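Local coordinates for tudor domain-containing protein 1 (Mus musculus, PDB 4B9W) that acts in spermatogenesis to repress transposable elements through the piRNA pathway, its Tudor domains binding Piwi proteins methylated on arginine, at residues F13-V22 and L158-I167. Sequence-based numbering, arbitrary orientation.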
loop_
_atom_site.group_PDB
_atom_site.type_symbol
_atom_site.label_atom_id
_atom_site.label_comp_id
_atom_site.label_asym_id
_atom_site.label_seq_id
_atom_site.Cartn_x
_atom_site.Cartn_y
_atom_site.Cartn_z
ATOM N N PHE A 13 -5.594 -22.033 -7.448
ATOM C CA PHE A 13 -7.000 -22.293 -7.780
ATOM C C PHE A 13 -7.260 -22.571 -9.256
ATOM O O PHE A 13 -6.489 -22.178 -10.136
ATOM C CB PHE A 13 -7.870 -21.070 -7.404
ATOM C CG PHE A 13 -7.726 -20.646 -5.980
ATOM C CD1 PHE A 13 -8.479 -21.262 -4.979
ATOM C CD2 PHE A 13 -6.808 -19.678 -5.623
ATOM C CE1 PHE A 13 -8.327 -20.900 -3.657
ATOM C CE2 PHE A 13 -6.661 -19.304 -4.296
ATOM C CZ PHE A 13 -7.413 -19.914 -3.316
ATOM N N THR A 14 -8.409 -23.193 -9.522
ATOM C CA THR A 14 -8.953 -23.234 -10.868
ATOM C C THR A 14 -10.169 -22.290 -10.997
ATOM O O THR A 14 -10.912 -22.049 -10.029
ATOM C CB THR A 14 -9.332 -24.659 -11.280
ATOM O OG1 THR A 14 -10.361 -25.126 -10.418
ATOM C CG2 THR A 14 -8.101 -25.607 -11.213
ATOM N N VAL A 15 -10.364 -21.772 -12.208
ATOM C CA VAL A 15 -11.453 -20.842 -12.462
ATOM C C VAL A 15 -12.760 -21.584 -12.186
ATOM O O VAL A 15 -12.896 -22.752 -12.536
ATOM C CB VAL A 15 -11.385 -20.263 -13.892
ATOM C CG1 VAL A 15 -12.569 -19.357 -14.173
ATOM C CG2 VAL A 15 -10.070 -19.506 -14.086
ATOM N N ASP A 16 -13.670 -20.906 -11.486
ATOM C CA ASP A 16 -14.941 -21.467 -10.990
ATOM C C ASP A 16 -14.850 -22.543 -9.916
ATOM O O ASP A 16 -15.873 -23.142 -9.569
ATOM C CB ASP A 16 -15.833 -21.957 -12.131
ATOM C CG ASP A 16 -16.478 -20.825 -12.870
ATOM O OD1 ASP A 16 -16.621 -19.723 -12.282
ATOM O OD2 ASP A 16 -16.849 -21.037 -14.047
ATOM N N GLU A 17 -13.664 -22.737 -9.342
ATOM C CA GLU A 17 -13.526 -23.574 -8.151
ATOM C C GLU A 17 -14.412 -23.059 -7.014
ATOM O O GLU A 17 -14.465 -21.858 -6.750
ATOM C CB GLU A 17 -12.074 -23.608 -7.694
ATOM C CG GLU A 17 -11.809 -24.565 -6.545
ATOM C CD GLU A 17 -10.341 -24.635 -6.158
ATOM O OE1 GLU A 17 -9.459 -24.302 -6.999
ATOM O OE2 GLU A 17 -10.066 -25.051 -5.016
ATOM N N THR A 18 -15.135 -23.959 -6.357
ATOM C CA THR A 18 -15.896 -23.576 -5.164
ATOM C C THR A 18 -15.272 -24.198 -3.921
ATOM O O THR A 18 -14.960 -25.387 -3.887
ATOM C CB THR A 18 -17.375 -23.950 -5.266
ATOM O OG1 THR A 18 -17.489 -25.368 -5.410
ATOM C CG2 THR A 18 -17.987 -23.283 -6.438
ATOM N N VAL A 19 -15.055 -23.363 -2.919
ATOM C CA VAL A 19 -14.267 -23.735 -1.774
ATOM C C VAL A 19 -14.689 -22.899 -0.559
ATOM O O VAL A 19 -15.037 -21.732 -0.677
ATOM C CB VAL A 19 -12.764 -23.566 -2.097
ATOM C CG1 VAL A 19 -12.505 -22.166 -2.629
ATOM C CG2 VAL A 19 -11.894 -23.903 -0.882
ATOM N N ASP A 20 -14.694 -23.520 0.606
ATOM C CA ASP A 20 -15.080 -22.820 1.822
ATOM C C ASP A 20 -13.927 -21.940 2.295
ATOM O O ASP A 20 -12.753 -22.301 2.176
ATOM C CB ASP A 20 -15.513 -23.791 2.915
ATOM C CG ASP A 20 -16.878 -24.412 2.639
ATOM O OD1 ASP A 20 -17.741 -23.775 1.979
ATOM O OD2 ASP A 20 -17.087 -25.551 3.083
ATOM N N VAL A 21 -14.298 -20.762 2.781
ATOM C CA VAL A 21 -13.368 -19.790 3.298
ATOM C C VAL A 21 -13.798 -19.290 4.672
ATOM O O VAL A 21 -14.973 -19.357 5.051
ATOM C CB VAL A 21 -13.243 -18.574 2.355
ATOM C CG1 VAL A 21 -12.774 -19.012 0.970
ATOM C CG2 VAL A 21 -14.548 -17.791 2.285
ATOM N N VAL A 22 -12.811 -18.824 5.420
ATOM C CA VAL A 22 -13.000 -17.979 6.579
ATOM C C VAL A 22 -12.147 -16.754 6.256
ATOM O O VAL A 22 -11.022 -16.891 5.755
ATOM C CB VAL A 22 -12.518 -18.625 7.916
ATOM C CG1 VAL A 22 -13.555 -19.618 8.447
ATOM C CG2 VAL A 22 -11.163 -19.298 7.750
ATOM N N LEU A 158 -18.060 -16.673 10.694
ATOM C CA LEU A 158 -18.796 -17.461 9.709
ATOM C C LEU A 158 -17.825 -18.131 8.738
ATOM O O LEU A 158 -16.818 -17.549 8.372
ATOM C CB LEU A 158 -19.719 -16.532 8.913
ATOM C CG LEU A 158 -20.959 -17.080 8.212
ATOM C CD1 LEU A 158 -21.814 -17.961 9.138
ATOM C CD2 LEU A 158 -21.776 -15.903 7.675
ATOM N N LYS A 159 -18.150 -19.351 8.335
ATOM C CA LYS A 159 -17.509 -19.977 7.197
ATOM C C LYS A 159 -18.462 -19.781 6.018
ATOM O O LYS A 159 -19.667 -20.038 6.140
ATOM C CB LYS A 159 -17.235 -21.458 7.476
ATOM C CG LYS A 159 -16.770 -22.248 6.259
ATOM C CD LYS A 159 -16.276 -23.648 6.645
ATOM C CE LYS A 159 -17.360 -24.587 7.164
ATOM N NZ LYS A 159 -16.727 -25.809 7.790
ATOM N N LEU A 160 -17.928 -19.300 4.896
ATOM C CA LEU A 160 -18.717 -19.037 3.683
ATOM C C LEU A 160 -18.224 -19.879 2.518
ATOM O O LEU A 160 -17.072 -20.316 2.517
ATOM C CB LEU A 160 -18.657 -17.534 3.304
ATOM C CG LEU A 160 -19.024 -16.515 4.393
ATOM C CD1 LEU A 160 -17.798 -15.864 5.011
ATOM C CD2 LEU A 160 -19.924 -15.418 3.851
ATOM N N GLN A 161 -19.093 -20.115 1.539
ATOM C CA GLN A 161 -18.692 -20.668 0.243
ATOM C C GLN A 161 -18.110 -19.585 -0.676
ATOM O O GLN A 161 -18.753 -18.567 -0.955
ATOM C CB GLN A 161 -19.899 -21.329 -0.454
ATOM C CG GLN A 161 -19.628 -21.804 -1.871
ATOM C CD GLN A 161 -20.829 -22.498 -2.485
ATOM O OE1 GLN A 161 -21.726 -21.847 -3.012
ATOM N NE2 GLN A 161 -20.853 -23.823 -2.410
ATOM N N ALA A 162 -16.906 -19.812 -1.173
ATOM C CA ALA A 162 -16.304 -18.897 -2.142
ATOM C C ALA A 162 -16.246 -19.597 -3.480
ATOM O O ALA A 162 -15.828 -20.754 -3.571
ATOM C CB ALA A 162 -14.908 -18.461 -1.709
ATOM N N ARG A 163 -16.685 -18.893 -4.509
ATOM C CA ARG A 163 -16.494 -19.327 -5.867
ATOM C C ARG A 163 -15.458 -18.401 -6.511
ATOM O O ARG A 163 -15.615 -17.188 -6.543
ATOM C CB ARG A 163 -17.800 -19.308 -6.639
ATOM C CG ARG A 163 -17.678 -20.008 -7.968
ATOM C CD ARG A 163 -19.039 -20.298 -8.574
ATOM N NE ARG A 163 -19.654 -19.095 -9.086
ATOM C CZ ARG A 163 -19.302 -18.481 -10.216
ATOM N NH1 ARG A 163 -18.299 -18.943 -10.965
ATOM N NH2 ARG A 163 -19.943 -17.377 -10.606
ATOM N N VAL A 164 -14.378 -18.996 -6.978
ATOM C CA VAL A 164 -13.245 -18.264 -7.523
ATOM C C VAL A 164 -13.618 -17.876 -8.971
ATOM O O VAL A 164 -13.519 -18.681 -9.853
ATOM C CB VAL A 164 -11.955 -19.146 -7.420
ATOM C CG1 VAL A 164 -10.727 -18.432 -7.958
ATOM C CG2 VAL A 164 -11.701 -19.587 -5.978
ATOM N N VAL A 165 -14.073 -16.652 -9.204
ATOM C CA VAL A 165 -14.581 -16.243 -10.534
ATOM C C VAL A 165 -13.450 -15.751 -11.439
ATOM O O VAL A 165 -13.446 -16.023 -12.644
ATOM C CB VAL A 165 -15.677 -15.141 -10.407
ATOM C CG1 VAL A 165 -16.134 -14.614 -11.770
ATOM C CG2 VAL A 165 -16.868 -15.670 -9.617
ATOM N N GLU A 166 -12.510 -15.002 -10.860
ATOM C CA GLU A 166 -11.359 -14.527 -11.622
ATOM C C GLU A 166 -10.086 -14.626 -10.779
ATOM O O GLU A 166 -10.120 -14.407 -9.554
ATOM C CB GLU A 166 -11.595 -13.105 -12.170
ATOM C CG GLU A 166 -11.180 -11.988 -11.250
ATOM C CD GLU A 166 -11.753 -10.638 -11.662
ATOM O OE1 GLU A 166 -11.759 -10.333 -12.883
ATOM O OE2 GLU A 166 -12.184 -9.873 -10.752
ATOM N N ILE A 167 -8.987 -14.981 -11.451
ATOM C CA ILE A 167 -7.692 -15.225 -10.828
ATOM C C ILE A 167 -6.753 -14.217 -11.438
ATOM O O ILE A 167 -6.645 -14.146 -12.657
ATOM C CB ILE A 167 -7.145 -16.649 -11.141
ATOM C CG1 ILE A 167 -8.224 -17.730 -10.941
ATOM C CG2 ILE A 167 -5.904 -16.963 -10.296
ATOM C CD1 ILE A 167 -7.667 -19.149 -10.870
#
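A chi1 of -179° in Val164 puts CG2 beside the backbone N and facing Phe13, whose own CG lies anti to its carbonyl carbon (chi1 -55°). CG2 meets the ring obliquely, 3.8 Å from Phe13 CD1, the two side chains crossing at about a right angle. CD1 of Ile167 comes to 3.3 Å from Phe13 O and also touches CG2 of Val15. The type II turn from Thr14 to Glu17 brings the chain back beside Val164: Asp16 N reaches Val164 O at 2.8 Å, and Val164 N gives a nearly straight bond to Glu17 O at 2.9 Å. The Glu17 carboxylate braces the turn, its OE1 accepting Thr14 N at 2.9 Å, while OE2 pairs with Lys38. From Thr18 to Val21 the strands run antiparallel, Val19 bonded both ways to Ala162 and Val21 to Leu160. On the face of Val21 and Ala162, Val21 CG1 presses on Ala162 CB at 3.5 Å, tight for two carbons, with Leu176 and Phe36 close by. The other face carries Thr18, whose CG2 lies 3.6 Å from Arg163 CG, and Asp20, whose CB rests 3.8 Å from Lys159 CD. The Asp20 carboxylate lies near the Lys159 ammonium without touching it, and an alanine here would probably cost Lys159 that nearby negative charge. This joins an early strand to a late one, consistent with the staphylococcal-nuclease-like part of an extended Tudor domain: backbone bonds set the register, apolar groups pack inward, and polar side chains meet outside by their aliphatic parts.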